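Local coordinates for protein DsrH (Allochromatium vinosum, PDB 2HY5) that forms a hexameric complex with DsrE and DsrF that probably takes part in sulfur transfer during the oxidation of stored sulfur, at residues Lys22-Thr25 / Glu26-Val30; Thr44-Glu47 / Ser48-Glu52; Thr51-Leu54 / Gly55-Leu59; Arg75-Pro78 / Gly79-Val82. One frame throughout, in Å; residues are numbered along the deposited sequence.

Contact 1 (Lys22-Thr25 / Glu26-Val30); sequences KFAT and EGASV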
loop_
_atom_site.group_PDB
_atom_site.type_symbol
_atom_site.label_atom_id
_atom_site.label_comp_id
_atom_site.label_asym_id
_atom_site.label_seq_id
_atom_site.Cartn_x
_atom_site.Cartn_y
_atom_site.Cartn_z
ATOM N N LYS C 22 18.907 -5.603 9.825
ATOM C CA LYS C 22 19.249 -6.925 10.333
ATOM C C LYS C 22 20.062 -7.736 9.326
ATOM O O LYS C 22 20.989 -8.460 9.703
ATOM C CB LYS C 22 17.984 -7.712 10.689
ATOM C CG LYS C 22 18.263 -9.172 11.008
ATOM C CD LYS C 22 17.009 -9.929 11.406
ATOM C CE LYS C 22 17.329 -11.402 11.640
ATOM N NZ LYS C 22 16.150 -12.185 12.102
ATOM N N PHE C 23 19.728 -7.610 8.046
ATOM C CA PHE C 23 20.416 -8.387 7.021
ATOM C C PHE C 23 21.553 -7.691 6.281
ATOM O O PHE C 23 22.365 -8.354 5.640
ATOM C CB PHE C 23 19.399 -8.932 6.013
ATOM C CG PHE C 23 18.425 -9.912 6.608
ATOM C CD1 PHE C 23 17.152 -9.507 6.995
ATOM C CD2 PHE C 23 18.791 -11.237 6.803
ATOM C CE1 PHE C 23 16.265 -10.406 7.576
ATOM C CE2 PHE C 23 17.913 -12.144 7.385
ATOM C CZ PHE C 23 16.646 -11.730 7.768
ATOM N N ALA C 24 21.619 -6.366 6.358
ATOM C CA ALA C 24 22.693 -5.633 5.690
ATOM C C ALA C 24 24.003 -6.006 6.374
ATOM O O ALA C 24 24.064 -6.074 7.600
ATOM C CB ALA C 24 22.456 -4.135 5.799
ATOM N N THR C 25 25.048 -6.246 5.590
ATOM C CA THR C 25 26.335 -6.625 6.162
ATOM C C THR C 25 27.370 -5.511 6.133
ATOM O O THR C 25 27.211 -4.511 5.431
ATOM C CB THR C 25 26.915 -7.862 5.447
ATOM O OG1 THR C 25 27.038 -7.598 4.045
ATOM C CG2 THR C 25 26.009 -9.064 5.652
ATOM N N GLU C 26 28.430 -5.698 6.914
ATOM C CA GLU C 26 29.525 -4.738 7.015
ATOM C C GLU C 26 29.948 -4.212 5.650
ATOM O O GLU C 26 30.238 -4.990 4.745
ATOM C CB GLU C 26 30.727 -5.404 7.695
ATOM C CG GLU C 26 32.021 -4.600 7.652
ATOM C CD GLU C 26 32.053 -3.475 8.668
ATOM O OE1 GLU C 26 31.957 -3.769 9.876
ATOM O OE2 GLU C 26 32.178 -2.301 8.258
ATOM N N GLY C 27 29.984 -2.891 5.508
ATOM C CA GLY C 27 30.401 -2.295 4.252
ATOM C C GLY C 27 29.276 -1.940 3.300
ATOM O O GLY C 27 29.486 -1.207 2.332
ATOM N N ALA C 28 28.080 -2.456 3.567
ATOM C CA ALA C 28 26.936 -2.180 2.707
ATOM C C ALA C 28 26.438 -0.755 2.910
ATOM O O ALA C 28 26.768 -0.098 3.900
ATOM C CB ALA C 28 25.814 -3.170 3.000
ATOM N N SER C 29 25.644 -0.277 1.961
ATOM C CA SER C 29 25.089 1.062 2.051
ATOM C C SER C 29 23.574 0.974 2.119
ATOM O O SER C 29 22.970 0.052 1.573
ATOM C CB SER C 29 25.506 1.897 0.841
ATOM O OG SER C 29 26.907 2.103 0.827
ATOM N N VAL C 30 22.969 1.935 2.804
ATOM C CA VAL C 30 21.525 1.984 2.938
ATOM C C VAL C 30 21.061 3.394 2.611
ATOM O O VAL C 30 21.590 4.374 3.141
ATOM C CB VAL C 30 21.073 1.633 4.378
ATOM C CG1 VAL C 30 19.561 1.704 4.475
ATOM C CG2 VAL C 30 21.553 0.243 4.761
HETATM O O HOH W 1 29.023 -6.125 2.739
#

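Contact 2 (Thr44-Glu47 / Ser48-Glu52); sequences TRVE and SQVTE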
loop_
_atom_site.group_PDB
_atom_site.type_symbol
_atom_site.label_atom_id
_atom_site.label_comp_id
_atom_site.label_asym_id
_atom_site.label_seq_id
_atom_site.Cartn_x
_atom_site.Cartn_y
_atom_site.Cartn_z
ATOM N N THR C 44 14.109 10.458 17.390
ATOM C CA THR C 44 12.977 9.535 17.282
ATOM C C THR C 44 13.206 8.278 18.111
ATOM O O THR C 44 14.292 8.065 18.653
ATOM C CB THR C 44 12.725 9.087 15.837
ATOM O OG1 THR C 44 13.646 8.044 15.499
ATOM C CG2 THR C 44 12.890 10.253 14.872
ATOM N N ARG C 45 12.178 7.440 18.190
ATOM C CA ARG C 45 12.251 6.203 18.956
ATOM C C ARG C 45 13.182 5.169 18.316
ATOM O O ARG C 45 13.519 4.164 18.941
ATOM C CB ARG C 45 10.849 5.606 19.111
ATOM C CG ARG C 45 10.740 4.558 20.204
ATOM C CD ARG C 45 9.377 3.882 20.199
ATOM N NE ARG C 45 9.139 3.156 18.955
ATOM C CZ ARG C 45 8.341 3.577 17.978
ATOM N NH1 ARG C 45 7.694 4.726 18.098
ATOM N NH2 ARG C 45 8.193 2.850 16.880
ATOM N N VAL C 46 13.598 5.407 17.073
ATOM C CA VAL C 46 14.488 4.465 16.403
ATOM C C VAL C 46 15.910 4.987 16.238
ATOM O O VAL C 46 16.735 4.334 15.606
ATOM C CB VAL C 46 13.953 4.053 15.005
ATOM C CG1 VAL C 46 12.559 3.462 15.134
ATOM C CG2 VAL C 46 13.952 5.247 14.065
ATOM N N GLU C 47 16.199 6.153 16.806
ATOM C CA GLU C 47 17.538 6.730 16.697
ATOM C C GLU C 47 18.615 5.764 17.192
ATOM O O GLU C 47 19.667 5.624 16.570
ATOM C CB GLU C 47 17.636 8.038 17.492
ATOM C CG GLU C 47 18.988 8.731 17.341
ATOM C CD GLU C 47 19.177 9.900 18.291
ATOM O OE1 GLU C 47 18.323 10.807 18.307
ATOM O OE2 GLU C 47 20.191 9.913 19.021
ATOM N N SER C 48 18.347 5.093 18.310
ATOM C CA SER C 48 19.303 4.152 18.885
ATOM C C SER C 48 19.735 3.062 17.913
ATOM O O SER C 48 20.929 2.809 17.742
ATOM C CB SER C 48 18.719 3.499 20.142
ATOM O OG SER C 48 18.534 4.452 21.173
ATOM N N GLN C 49 18.764 2.409 17.287
ATOM C CA GLN C 49 19.066 1.338 16.349
ATOM C C GLN C 49 19.710 1.851 15.068
ATOM O O GLN C 49 20.520 1.158 14.453
ATOM C CB GLN C 49 17.797 0.539 16.034
ATOM C CG GLN C 49 16.588 1.376 15.660
ATOM C CD GLN C 49 15.304 0.563 15.650
ATOM O OE1 GLN C 49 15.155 -0.374 14.865
ATOM N NE2 GLN C 49 14.373 0.917 16.531
ATOM N N VAL C 50 19.356 3.063 14.660
ATOM C CA VAL C 50 19.949 3.631 13.456
ATOM C C VAL C 50 21.404 4.002 13.742
ATOM O O VAL C 50 22.290 3.720 12.941
ATOM C CB VAL C 50 19.171 4.874 12.983
ATOM C CG1 VAL C 50 19.860 5.491 11.768
ATOM C CG2 VAL C 50 17.745 4.475 12.625
ATOM N N THR C 51 21.644 4.615 14.897
ATOM C CA THR C 51 22.994 5.009 15.281
ATOM C C THR C 51 23.893 3.778 15.360
ATOM O O THR C 51 25.043 3.810 14.923
ATOM C CB THR C 51 22.997 5.736 16.639
ATOM O OG1 THR C 51 22.210 6.931 16.538
ATOM C CG2 THR C 51 24.419 6.105 17.046
ATOM N N GLU C 52 23.364 2.692 15.915
ATOM C CA GLU C 52 24.127 1.456 16.019
ATOM C C GLU C 52 24.518 0.963 14.628
ATOM O O GLU C 52 25.625 0.471 14.425
ATOM C CB GLU C 52 23.305 0.381 16.735
ATOM C CG GLU C 52 23.734 0.118 18.169
ATOM C CD GLU C 52 25.102 -0.534 18.261
ATOM O OE1 GLU C 52 26.092 0.080 17.810
ATOM O OE2 GLU C 52 25.186 -1.667 18.783
HETATM O O HOH W 2 16.160 5.528 20.104
HETATM O O HOH W 3 15.875 2.318 18.466
HETATM O O HOH W 4 22.796 9.366 17.256
#

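Contact 3 (Thr51-Leu54 / Gly55-Leu59); sequences TEAL and GKLKL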
loop_
_atom_site.group_PDB
_atom_site.type_symbol
_atom_site.label_atom_id
_atom_site.label_comp_id
_atom_site.label_asym_id
_atom_site.label_seq_id
_atom_site.Cartn_x
_atom_site.Cartn_y
_atom_site.Cartn_z
ATOM N N THR C 51 21.644 4.615 14.897
ATOM C CA THR C 51 22.994 5.009 15.281
ATOM C C THR C 51 23.893 3.778 15.360
ATOM O O THR C 51 25.043 3.810 14.923
ATOM C CB THR C 51 22.997 5.736 16.639
ATOM O OG1 THR C 51 22.210 6.931 16.538
ATOM C CG2 THR C 51 24.419 6.105 17.046
ATOM N N GLU C 52 23.364 2.692 15.915
ATOM C CA GLU C 52 24.127 1.456 16.019
ATOM C C GLU C 52 24.518 0.963 14.628
ATOM O O GLU C 52 25.625 0.471 14.425
ATOM C CB GLU C 52 23.305 0.381 16.735
ATOM C CG GLU C 52 23.734 0.118 18.169
ATOM C CD GLU C 52 25.102 -0.534 18.261
ATOM O OE1 GLU C 52 26.092 0.080 17.810
ATOM O OE2 GLU C 52 25.186 -1.667 18.783
ATOM N N ALA C 53 23.605 1.105 13.672
ATOM C CA ALA C 53 23.852 0.666 12.301
ATOM C C ALA C 53 25.011 1.425 11.661
ATOM O O ALA C 53 25.763 0.866 10.859
ATOM C CB ALA C 53 22.588 0.836 11.464
ATOM N N LEU C 54 25.154 2.698 12.015
ATOM C CA LEU C 54 26.232 3.523 11.478
ATOM C C LEU C 54 27.584 2.900 11.793
ATOM O O LEU C 54 28.591 3.218 11.159
ATOM C CB LEU C 54 26.162 4.933 12.068
ATOM C CG LEU C 54 25.050 5.829 11.522
ATOM C CD1 LEU C 54 24.957 7.105 12.345
ATOM C CD2 LEU C 54 25.335 6.147 10.061
ATOM N N GLY C 55 27.597 2.006 12.774
ATOM C CA GLY C 55 28.828 1.346 13.165
ATOM C C GLY C 55 29.378 0.380 12.131
ATOM O O GLY C 55 30.577 0.113 12.114
ATOM N N LYS C 56 28.522 -0.151 11.264
ATOM C CA LYS C 56 29.002 -1.085 10.251
ATOM C C LYS C 56 28.507 -0.797 8.840
ATOM O O LYS C 56 29.023 -1.354 7.873
ATOM C CB LYS C 56 28.645 -2.529 10.638
ATOM C CG LYS C 56 27.215 -2.977 10.337
ATOM C CD LYS C 56 26.173 -2.218 11.140
ATOM C CE LYS C 56 24.919 -3.065 11.336
ATOM N NZ LYS C 56 24.414 -3.663 10.066
ATOM N N LEU C 57 27.516 0.080 8.722
ATOM C CA LEU C 57 26.952 0.425 7.420
ATOM C C LEU C 57 27.122 1.906 7.108
ATOM O O LEU C 57 27.309 2.718 8.010
ATOM C CB LEU C 57 25.451 0.118 7.399
ATOM C CG LEU C 57 24.959 -1.272 7.799
ATOM C CD1 LEU C 57 23.434 -1.253 7.857
ATOM C CD2 LEU C 57 25.459 -2.318 6.807
ATOM N N LYS C 58 27.054 2.245 5.821
ATOM C CA LYS C 58 27.125 3.633 5.380
ATOM C C LYS C 58 25.665 4.006 5.123
ATOM O O LYS C 58 25.014 3.402 4.270
ATOM C CB LYS C 58 27.917 3.755 4.076
ATOM C CG LYS C 58 29.345 3.244 4.154
ATOM C CD LYS C 58 30.035 3.375 2.803
ATOM C CE LYS C 58 31.473 2.892 2.861
ATOM N NZ LYS C 58 32.181 3.104 1.566
ATOM N N LEU C 59 25.149 4.981 5.862
ATOM C CA LEU C 59 23.754 5.387 5.705
ATOM C C LEU C 59 23.628 6.707 4.955
ATOM O O LEU C 59 24.404 7.641 5.180
ATOM C CB LEU C 59 23.087 5.530 7.076
ATOM C CG LEU C 59 23.139 4.346 8.043
ATOM C CD1 LEU C 59 22.333 4.692 9.291
ATOM C CD2 LEU C 59 22.587 3.093 7.378
#

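Contact 4 (Arg75-Pro78 / Gly79-Val82); sequences RVIP and GISV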
loop_
_atom_site.group_PDB
_atom_site.type_symbol
_atom_site.label_atom_id
_atom_site.label_comp_id
_atom_site.label_asym_id
_atom_site.label_seq_id
_atom_site.Cartn_x
_atom_site.Cartn_y
_atom_site.Cartn_z
ATOM N N ARG C 75 18.786 18.363 10.916
ATOM C CA ARG C 75 17.894 17.556 11.738
ATOM C C ARG C 75 18.234 16.075 11.666
ATOM O O ARG C 75 17.667 15.267 12.393
ATOM C CB ARG C 75 16.445 17.760 11.287
ATOM C CG ARG C 75 15.954 19.198 11.378
ATOM C CD ARG C 75 15.890 19.670 12.820
ATOM N NE ARG C 75 14.775 19.081 13.558
ATOM C CZ ARG C 75 13.498 19.408 13.375
ATOM N NH1 ARG C 75 13.161 20.325 12.475
ATOM N NH2 ARG C 75 12.553 18.821 14.096
ATOM N N VAL C 76 19.162 15.723 10.785
ATOM C CA VAL C 76 19.553 14.333 10.603
ATOM C C VAL C 76 20.538 13.836 11.662
ATOM O O VAL C 76 21.310 14.616 12.226
ATOM C CB VAL C 76 20.188 14.140 9.205
ATOM C CG1 VAL C 76 20.571 12.690 8.989
ATOM C CG2 VAL C 76 19.217 14.602 8.137
ATOM N N ILE C 77 20.493 12.537 11.935
ATOM C CA ILE C 77 21.410 11.923 12.886
ATOM C C ILE C 77 22.805 12.068 12.285
ATOM O O ILE C 77 23.036 11.674 11.140
ATOM C CB ILE C 77 21.105 10.422 13.062
ATOM C CG1 ILE C 77 19.705 10.244 13.657
ATOM C CG2 ILE C 77 22.159 9.772 13.957
ATOM C CD1 ILE C 77 19.209 8.807 13.626
ATOM N N PRO C 78 23.748 12.654 13.040
ATOM C CA PRO C 78 25.113 12.833 12.538
ATOM C C PRO C 78 25.702 11.518 12.040
ATOM O O PRO C 78 25.688 10.513 12.750
ATOM C CB PRO C 78 25.855 13.378 13.755
ATOM C CG PRO C 78 24.795 14.192 14.437
ATOM C CD PRO C 78 23.594 13.271 14.370
ATOM N N GLY C 79 26.220 11.526 10.817
ATOM C CA GLY C 79 26.793 10.311 10.265
ATOM C C GLY C 79 26.062 9.864 9.019
ATOM O O GLY C 79 26.631 9.190 8.159
ATOM N N ILE C 80 24.786 10.223 8.931
ATOM C CA ILE C 80 23.985 9.878 7.763
ATOM C C ILE C 80 24.229 10.974 6.731
ATOM O O ILE C 80 23.961 12.143 6.986
ATOM C CB ILE C 80 22.485 9.835 8.102
ATOM C CG1 ILE C 80 22.236 8.799 9.198
ATOM C CG2 ILE C 80 21.681 9.478 6.856
ATOM C CD1 ILE C 80 20.780 8.643 9.576
ATOM N N SER C 81 24.746 10.587 5.568
ATOM C CA SER C 81 25.046 11.538 4.506
ATOM C C SER C 81 23.798 11.889 3.715
ATOM O O SER C 81 23.060 11.002 3.303
ATOM C CB SER C 81 26.078 10.945 3.545
ATOM O OG SER C 81 27.284 10.622 4.209
ATOM N N VAL C 82 23.575 13.182 3.500
ATOM C CA VAL C 82 22.420 13.641 2.735
ATOM C C VAL C 82 22.835 13.726 1.267
ATOM O O VAL C 82 23.851 14.339 0.939
ATOM C CB VAL C 82 21.951 15.029 3.219
ATOM C CG1 VAL C 82 20.721 15.479 2.437
ATOM C CG2 VAL C 82 21.643 14.976 4.710
#

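Contact 1 (Lys22-Thr25 / Glu26-Val30)
A type II beta turn, T25 to A28, carries the chain from the end of helix 16-23 into strand 29-32, and one backbone bond closes it. A28 N gives its hydrogen to T25 O over 2.9 Å, with an N-H...O angle of 156° and the donor tilted 18° from the carbonyl plane. The CB of A28 also rests against this carbonyl, 3.1 Å from T25 O. G27 occupies the third turn position with positive phi, where a side chain would be pressed into the carbonyl oxygen of E26. A water also links the first two residues of the turn: it lies 2.8 Å from T25 OG1 and donates to E26 O at 2.6 Å. T25 holds OG1 between its backbone N and carbonyl carbon (chi1 57°), and this hydroxyl also bonds to N128 of the neighbouring dsrF chain, which ties the start of the turn to that subunit. The methyls of A24 and A28 face each other, CB to CB 4.5 Å, and L57 touches both. The side chain of E26 touches K56. Such a tight helix-to-strand connection is typical of a beta-alpha-beta unit, here strand 3-7, helix 16-23 and strand 29-32.

Contact 2 (Thr44-Glu47 / Ser48-Glu52)
E47 O is gripped twice by T51. The backbone T51 N lies 2.8 Å from it, nearly in line with the C=O bond, while T51 OG1 donates from 2.9 Å and comes in above the carbonyl plane, 44° out of it. Chi1 of -61° turns that hydroxyl back along the helix toward the preceding turn. A water then joins T51 OG1 to E47 OE2, and the other carboxylate oxygen, OE1, bonds to G43 N. One residue earlier, V46 O accepts from V50 N at 3.1 Å, and CG2 of V46 meets CG2 of V50 at 4.1 Å. The side chain of Q49 folds back over V46: its CG sits 3.0 Å from V46 O, and its amide NE2 reaches CG1 of V46 at 3.4 Å. Q49 NE2 and Q49 N both donate to a single water, which in turn donates to R45 O. With an alanine here instead of Q49, that water loses its NE2 donor and would probably be held less firmly, and CG1 of V46 is likely to lose its cover. Ahead of the helix, T44 OG1 accepts from V46 N at 3.1 Å, an ST turn inside the type I turn T44 to E47, which leads into the helix start with V46 at the N-cap position.

Contact 3 (Thr51-Leu54 / Gly55-Leu59)
The backbone leaves helix 47-53 through a tight turn in which A53 O accepts two bonds. L57 N lies 2.9 Å from A53 O and almost in line with its carbonyl, whereas K56 N, at 3.0 Å from the same oxygen, approaches from above the carbonyl plane, 49° out of it. Further along, L54 and L59 cross at about a right angle, and CD2 of L54 presses on CD1 of L59 at 3.4 Å, closer than usual for two methyls. A53 adds its methyl, with CB 4.3 Å from CD1 of L57 and 4.4 Å from CD1 of L59, so the end of the helix sits on the start of strand 58-62. This is the helix-to-strand half of the beta-alpha-beta unit formed by strand 29-32, helix 47-53 and strand 58-62. K56 puts CG between its backbone N and carbonyl carbon (chi1 81°) and bends at chi2, which lays its aliphatic chain back over the turn, with CD 3.1 Å from A53 O and CE 4.0 Å from A53 CA. A serine in place of K56 would probably uncover that carbonyl oxygen and the backbone of A53 beside it. L57, its CB 3.6 Å from A53 O, packs on L21 of helix 16-23.

Contact 4 (Arg75-Pro78 / Gly79-Val82)
V76, just before a beta turn, and I80, the last residue of that turn, form the tight part of the contact: CG1 of V76 abuts CB of I80 at 3.5 Å, the two side chains crossing at about a right angle. V76 sets CG1 anti to its own backbone N (chi1 -179°), which directs that methyl at the I80 branch point and leaves CG2 to reach CG2 of V82 at 4.2 Å, a looser touch. I80 also meets I77: its CG1 lies 3.6 Å from I77 O, and its terminal CD1 extends to CB of I77 at 3.9 Å. The two isoleucines thus flank the turn's closing bond, and both continue onto V50 of helix 47-53, while A40 packs on V76 and I80. The bond itself runs from I80 N to I77 O, 3.2 Å long but nearly straight at 167°, with the donor tilted 17° from the carbonyl plane. It closes a type II beta turn, I77 to I80, that delivers the chain into strand 81-83, an outermost strand of this chain's parallel sheet, whose neighbour is strand 58-62. The corners of the turn, P78 and G79, make up its exposed side. P78 CB points away from G79-V82, though it lies 3.5 Å from G79 N. G79 takes a positive phi, at which a side chain would collide with P78 O. Just before V76, R75 NH2 forms a salt bridge with D96 of the dsrF chain.

How the contacts relate
All four contacts are local and partly buried, each joining buried apolar groups to exposed residues. Contacts 1, 3 and 4 lead into strands of one parallel sheet, whereas contact 2 starts helix 47-53. Contacts 1 and 3 enter the adjacent strands 29-32 and 58-62, and they meet through backbone bonds such as V30 N to K58 O. Contact 4 feeds strand 81-83 on the other edge of strand 58-62, where L59 O pairs with S81 N. Contact 2 shares T51 and E52 with contact 3, and its V50 packs against L59, I77 and I80. Contacts 3 and 4 add leucine, valine and isoleucine packing to their turn bonds, whereas waters bridge polar groups in contacts 1 and 2. DsrF reaches contacts 1, 2 and 4, but not contact 3.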